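Long-range contact in acetylserotonin O-methyltransferase (Homo sapiens, PDB 4A6D), which catalyses the transfer of a methyl group from S-adenosylmethionine to N-acetylserotonin, yielding melatonin: residues F19-E30 / C103-Y114. Numbering follows the deposited sequence.
With SO4 (sulfate ion), chain F.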
loop_
_atom_site.group_PDB
_atom_site.type_symbol
_atom_site.label_atom_id
_atom_site.label_comp_id
_atom_site.label_asym_id
_atom_site.label_seq_id
_atom_site.Cartn_x
_atom_site.Cartn_y
_atom_site.Cartn_z
ATOM N N PHE A 19 -1.957 -0.026 -1.196
ATOM C CA PHE A 19 -1.630 -0.889 -0.079
ATOM C C PHE A 19 -2.135 -2.339 -0.277
ATOM O O PHE A 19 -1.433 -3.275 0.114
ATOM C CB PHE A 19 -2.090 -0.257 1.230
ATOM C CG PHE A 19 -3.565 -0.390 1.529
ATOM C CD1 PHE A 19 -4.056 -1.505 2.199
ATOM C CD2 PHE A 19 -4.455 0.618 1.179
ATOM C CE1 PHE A 19 -5.416 -1.633 2.459
ATOM C CE2 PHE A 19 -5.809 0.491 1.451
ATOM C CZ PHE A 19 -6.284 -0.631 2.093
ATOM N N MET A 20 -3.307 -2.516 -0.937
ATOM C CA MET A 20 -3.904 -3.823 -1.239
ATOM C C MET A 20 -3.069 -4.608 -2.256
ATOM O O MET A 20 -2.858 -5.814 -2.093
ATOM C CB MET A 20 -5.329 -3.654 -1.755
ATOM C CG MET A 20 -6.222 -2.951 -0.765
ATOM S SD MET A 20 -7.979 -3.134 -1.087
ATOM C CE MET A 20 -8.290 -1.635 -1.900
ATOM N N VAL A 21 -2.576 -3.902 -3.296
ATOM C CA VAL A 21 -1.744 -4.455 -4.354
ATOM C C VAL A 21 -0.379 -4.876 -3.770
ATOM O O VAL A 21 0.121 -5.939 -4.146
ATOM C CB VAL A 21 -1.623 -3.452 -5.518
ATOM C CG1 VAL A 21 -0.514 -3.847 -6.504
ATOM C CG2 VAL A 21 -2.946 -3.281 -6.230
ATOM N N SER A 22 0.192 -4.080 -2.826
ATOM C CA SER A 22 1.462 -4.412 -2.155
ATOM C C SER A 22 1.291 -5.691 -1.366
ATOM O O SER A 22 2.066 -6.618 -1.559
ATOM C CB SER A 22 1.940 -3.284 -1.235
ATOM O OG SER A 22 2.240 -2.117 -1.984
ATOM N N GLN A 23 0.234 -5.770 -0.534
ATOM C CA GLN A 23 -0.056 -6.961 0.254
ATOM C C GLN A 23 -0.368 -8.210 -0.551
ATOM O O GLN A 23 0.002 -9.285 -0.114
ATOM C CB GLN A 23 -1.073 -6.695 1.351
ATOM C CG GLN A 23 -0.457 -5.953 2.521
ATOM C CD GLN A 23 0.467 -6.797 3.370
ATOM O OE1 GLN A 23 0.406 -8.033 3.404
ATOM N NE2 GLN A 23 1.325 -6.139 4.112
ATOM N N VAL A 24 -0.997 -8.085 -1.738
ATOM C CA VAL A 24 -1.246 -9.224 -2.638
ATOM C C VAL A 24 0.105 -9.817 -3.060
ATOM O O VAL A 24 0.292 -11.030 -2.949
ATOM C CB VAL A 24 -2.125 -8.830 -3.852
ATOM C CG1 VAL A 24 -1.947 -9.794 -5.026
ATOM C CG2 VAL A 24 -3.583 -8.742 -3.443
ATOM N N LEU A 25 1.060 -8.942 -3.485
ATOM C CA LEU A 25 2.408 -9.321 -3.888
ATOM C C LEU A 25 3.164 -9.965 -2.718
ATOM O O LEU A 25 3.752 -11.024 -2.904
ATOM C CB LEU A 25 3.176 -8.091 -4.405
ATOM C CG LEU A 25 4.682 -8.265 -4.741
ATOM C CD1 LEU A 25 4.880 -9.272 -5.860
ATOM C CD2 LEU A 25 5.304 -6.940 -5.152
ATOM N N PHE A 26 3.119 -9.336 -1.519
ATOM C CA PHE A 26 3.783 -9.795 -0.296
ATOM C C PHE A 26 3.253 -11.153 0.150
ATOM O O PHE A 26 4.050 -12.032 0.477
ATOM C CB PHE A 26 3.634 -8.758 0.849
ATOM C CG PHE A 26 4.184 -7.352 0.624
ATOM C CD1 PHE A 26 5.164 -7.108 -0.339
ATOM C CD2 PHE A 26 3.723 -6.278 1.383
ATOM C CE1 PHE A 26 5.664 -5.813 -0.549
ATOM C CE2 PHE A 26 4.234 -4.990 1.187
ATOM C CZ PHE A 26 5.204 -4.765 0.225
ATOM N N ALA A 27 1.909 -11.331 0.146
ATOM C CA ALA A 27 1.239 -12.569 0.553
ATOM C C ALA A 27 1.478 -13.679 -0.446
ATOM O O ALA A 27 1.655 -14.817 -0.038
ATOM C CB ALA A 27 -0.249 -12.339 0.744
ATOM N N ALA A 28 1.516 -13.356 -1.743
ATOM C CA ALA A 28 1.814 -14.335 -2.784
ATOM C C ALA A 28 3.250 -14.849 -2.570
ATOM O O ALA A 28 3.490 -16.044 -2.745
ATOM C CB ALA A 28 1.684 -13.699 -4.157
ATOM N N CYS A 29 4.183 -13.950 -2.140
ATOM C CA CYS A 29 5.585 -14.278 -1.827
ATOM C C CYS A 29 5.650 -15.126 -0.555
ATOM O O CYS A 29 6.261 -16.195 -0.581
ATOM C CB CYS A 29 6.444 -13.021 -1.704
ATOM S SG CYS A 29 7.012 -12.354 -3.286
ATOM N N GLU A 30 4.989 -14.672 0.538
ATOM C CA GLU A 30 4.922 -15.386 1.813
ATOM C C GLU A 30 4.317 -16.808 1.646
ATOM O O GLU A 30 4.789 -17.743 2.285
ATOM C CB GLU A 30 4.173 -14.546 2.887
ATOM C CG GLU A 30 3.779 -15.331 4.148
ATOM C CD GLU A 30 3.771 -14.665 5.517
ATOM O OE1 GLU A 30 4.553 -13.713 5.737
ATOM O OE2 GLU A 30 3.018 -15.144 6.396
ATOM N N CYS A 103 12.281 -11.827 -3.506
ATOM C CA CYS A 103 11.451 -12.501 -2.493
ATOM C C CYS A 103 11.591 -12.016 -1.074
ATOM O O CYS A 103 10.595 -11.612 -0.474
ATOM C CB CYS A 103 11.684 -14.004 -2.548
ATOM S SG CYS A 103 10.671 -14.864 -3.756
ATOM N N SER A 104 12.804 -12.182 -0.500
ATOM C CA SER A 104 13.140 -11.859 0.886
ATOM C C SER A 104 12.946 -10.395 1.246
ATOM O O SER A 104 12.553 -10.112 2.373
ATOM C CB SER A 104 14.516 -12.397 1.252
ATOM O OG SER A 104 14.470 -13.815 1.236
ATOM N N MET A 105 13.185 -9.485 0.284
ATOM C CA MET A 105 12.983 -8.051 0.479
ATOM C C MET A 105 11.484 -7.766 0.531
ATOM O O MET A 105 11.042 -7.017 1.404
ATOM C CB MET A 105 13.678 -7.225 -0.627
ATOM C CG MET A 105 13.603 -5.716 -0.404
ATOM S SD MET A 105 14.378 -5.193 1.144
ATOM C CE MET A 105 13.483 -3.712 1.484
ATOM N N LEU A 106 10.701 -8.387 -0.378
ATOM C CA LEU A 106 9.251 -8.244 -0.450
ATOM C C LEU A 106 8.585 -8.723 0.835
ATOM O O LEU A 106 7.839 -7.958 1.440
ATOM C CB LEU A 106 8.699 -8.936 -1.689
ATOM C CG LEU A 106 9.135 -8.334 -3.021
ATOM C CD1 LEU A 106 8.515 -9.079 -4.157
ATOM C CD2 LEU A 106 8.773 -6.870 -3.115
ATOM N N LYS A 107 8.977 -9.912 1.325
ATOM C CA LYS A 107 8.527 -10.464 2.599
ATOM C C LYS A 107 8.926 -9.514 3.744
ATOM O O LYS A 107 8.116 -9.283 4.631
ATOM C CB LYS A 107 9.153 -11.842 2.825
ATOM C CG LYS A 107 8.596 -12.954 1.950
ATOM C CD LYS A 107 9.503 -14.165 2.049
ATOM C CE LYS A 107 8.915 -15.381 1.401
ATOM N NZ LYS A 107 9.739 -16.577 1.686
ATOM N N TYR A 108 10.142 -8.922 3.701
ATOM C CA TYR A 108 10.582 -7.982 4.743
ATOM C C TYR A 108 9.754 -6.693 4.736
ATOM O O TYR A 108 9.376 -6.227 5.809
ATOM C CB TYR A 108 12.091 -7.682 4.648
ATOM C CG TYR A 108 12.580 -6.679 5.671
ATOM C CD1 TYR A 108 12.970 -7.085 6.947
ATOM C CD2 TYR A 108 12.642 -5.319 5.372
ATOM C CE1 TYR A 108 13.430 -6.165 7.891
ATOM C CE2 TYR A 108 13.097 -4.389 6.309
ATOM C CZ TYR A 108 13.487 -4.816 7.567
ATOM O OH TYR A 108 13.914 -3.897 8.496
ATOM N N MET A 109 9.518 -6.097 3.533
ATOM C CA MET A 109 8.687 -4.887 3.351
ATOM C C MET A 109 7.263 -5.160 3.924
ATOM O O MET A 109 6.690 -4.326 4.635
ATOM C CB MET A 109 8.559 -4.510 1.858
ATOM C CG MET A 109 9.805 -3.917 1.242
ATOM S SD MET A 109 9.401 -3.156 -0.352
ATOM C CE MET A 109 10.859 -3.216 -1.101
ATOM N N GLY A 110 6.759 -6.357 3.647
ATOM C CA GLY A 110 5.455 -6.806 4.105
ATOM C C GLY A 110 5.330 -6.961 5.598
ATOM O O GLY A 110 4.339 -6.526 6.173
ATOM N N ARG A 111 6.340 -7.560 6.231
ATOM C CA ARG A 111 6.381 -7.845 7.670
ATOM C C ARG A 111 6.816 -6.670 8.555
ATOM O O ARG A 111 6.342 -6.569 9.676
ATOM C CB ARG A 111 7.249 -9.101 7.956
ATOM C CG ARG A 111 6.637 -10.408 7.423
ATOM C CD ARG A 111 7.642 -11.532 7.191
ATOM N NE ARG A 111 7.071 -12.593 6.349
ATOM C CZ ARG A 111 7.761 -13.605 5.827
ATOM N NH1 ARG A 111 9.065 -13.713 6.048
ATOM N NH2 ARG A 111 7.151 -14.515 5.075
ATOM N N THR A 112 7.739 -5.813 8.099
ATOM C CA THR A 112 8.232 -4.721 8.941
ATOM C C THR A 112 7.837 -3.321 8.469
ATOM O O THR A 112 7.149 -2.618 9.201
ATOM C CB THR A 112 9.752 -4.838 9.156
ATOM O OG1 THR A 112 10.358 -4.760 7.871
ATOM C CG2 THR A 112 10.149 -6.127 9.810
ATOM N N SER A 113 8.306 -2.903 7.294
ATOM C CA SER A 113 8.051 -1.567 6.730
ATOM C C SER A 113 6.572 -1.221 6.672
ATOM O O SER A 113 6.197 -0.106 7.028
ATOM C CB SER A 113 8.658 -1.444 5.333
ATOM O OG SER A 113 9.938 -2.050 5.287
ATOM N N TYR A 114 5.738 -2.172 6.205
ATOM C CA TYR A 114 4.281 -2.013 6.073
ATOM C C TYR A 114 3.670 -1.641 7.410
ATOM O O TYR A 114 2.894 -0.689 7.480
ATOM C CB TYR A 114 3.645 -3.282 5.477
ATOM C CG TYR A 114 2.165 -3.156 5.219
ATOM C CD1 TYR A 114 1.232 -3.421 6.229
ATOM C CD2 TYR A 114 1.685 -2.805 3.962
ATOM C CE1 TYR A 114 -0.135 -3.304 5.997
ATOM C CE2 TYR A 114 0.313 -2.707 3.714
ATOM C CZ TYR A 114 -0.593 -2.938 4.739
ATOM O OH TYR A 114 -1.947 -2.856 4.501
HETATM S S SO4 F . 11.315 -16.639 5.184
HETATM O O1 SO4 F . 9.876 -16.774 4.891
HETATM O O2 SO4 F . 11.483 -16.050 6.515
HETATM O O3 SO4 F . 11.939 -17.960 5.148
HETATM O O4 SO4 F . 11.968 -15.773 4.177
#
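Segment 19-30 of helix 7-31 and segment 103-114 of helix 103-117 meet at Phe-26 and Gly-110, whose CA atoms are 5.6 Å apart, and their axes come within 8.7 Å at 121° between N-to-C directions. The contact packs a helix of the dimerisation domain of this cation-independent O-methyltransferase against helix 103-117, where the side chain of Met-109 lies about 7 Å from that of Gln-306, a substrate-binding residue. Phe-26 is a knob in a hole made by Leu-106, Met-109, Gly-110 and Tyr-114. One face of its ring lies on backbone, with Phe-26 CD2 3.3 Å from Gly-110 CA and Phe-26 CD1 3.3 Å from Leu-106 O, while CZ reaches Met-109 CB and the edge turns to Tyr-114 CD2. Gly-110 suits this close approach: a beta carbon there would probably press on Phe-26 CB. Cutting Phe-26 back to an alanine would remove the ring, and is likely to open a gap over Gly-110 and leave Met-109 CB without its aromatic partner.

Toward Phe-19, the Tyr-114 ring takes Gln-23 over one face. Gln-23 CG makes a CH-pi contact, and the bend at chi2 (-73°) turns the amide back so that Gln-23 NE2 also stands over the Tyr-114 ring, the amide plane steeply inclined. Next to it, Phe-19 CD1 meets Tyr-114 OH. Trp-117 of the second subunit packs on Tyr-114.

At the other end, Cys-29 SG rests on Leu-106 CD1 at 3.7 Å, and Leu-94 of helix 88-94 touches both side chains. Farther out, Glu-30 forms a salt bridge with Arg-111, and Glu-30 OE2 forms a second one with Arg-125 of the second subunit. Lys-107 NZ and, weakly, Arg-111 NH1 hold a sulfate, probably from the crystallisation liquor. The guanidinium grips side-on: Arg-111 NE and NH2, each 2.8 Å away, converge on Glu-30 OE1 from the same face of the carboxylate.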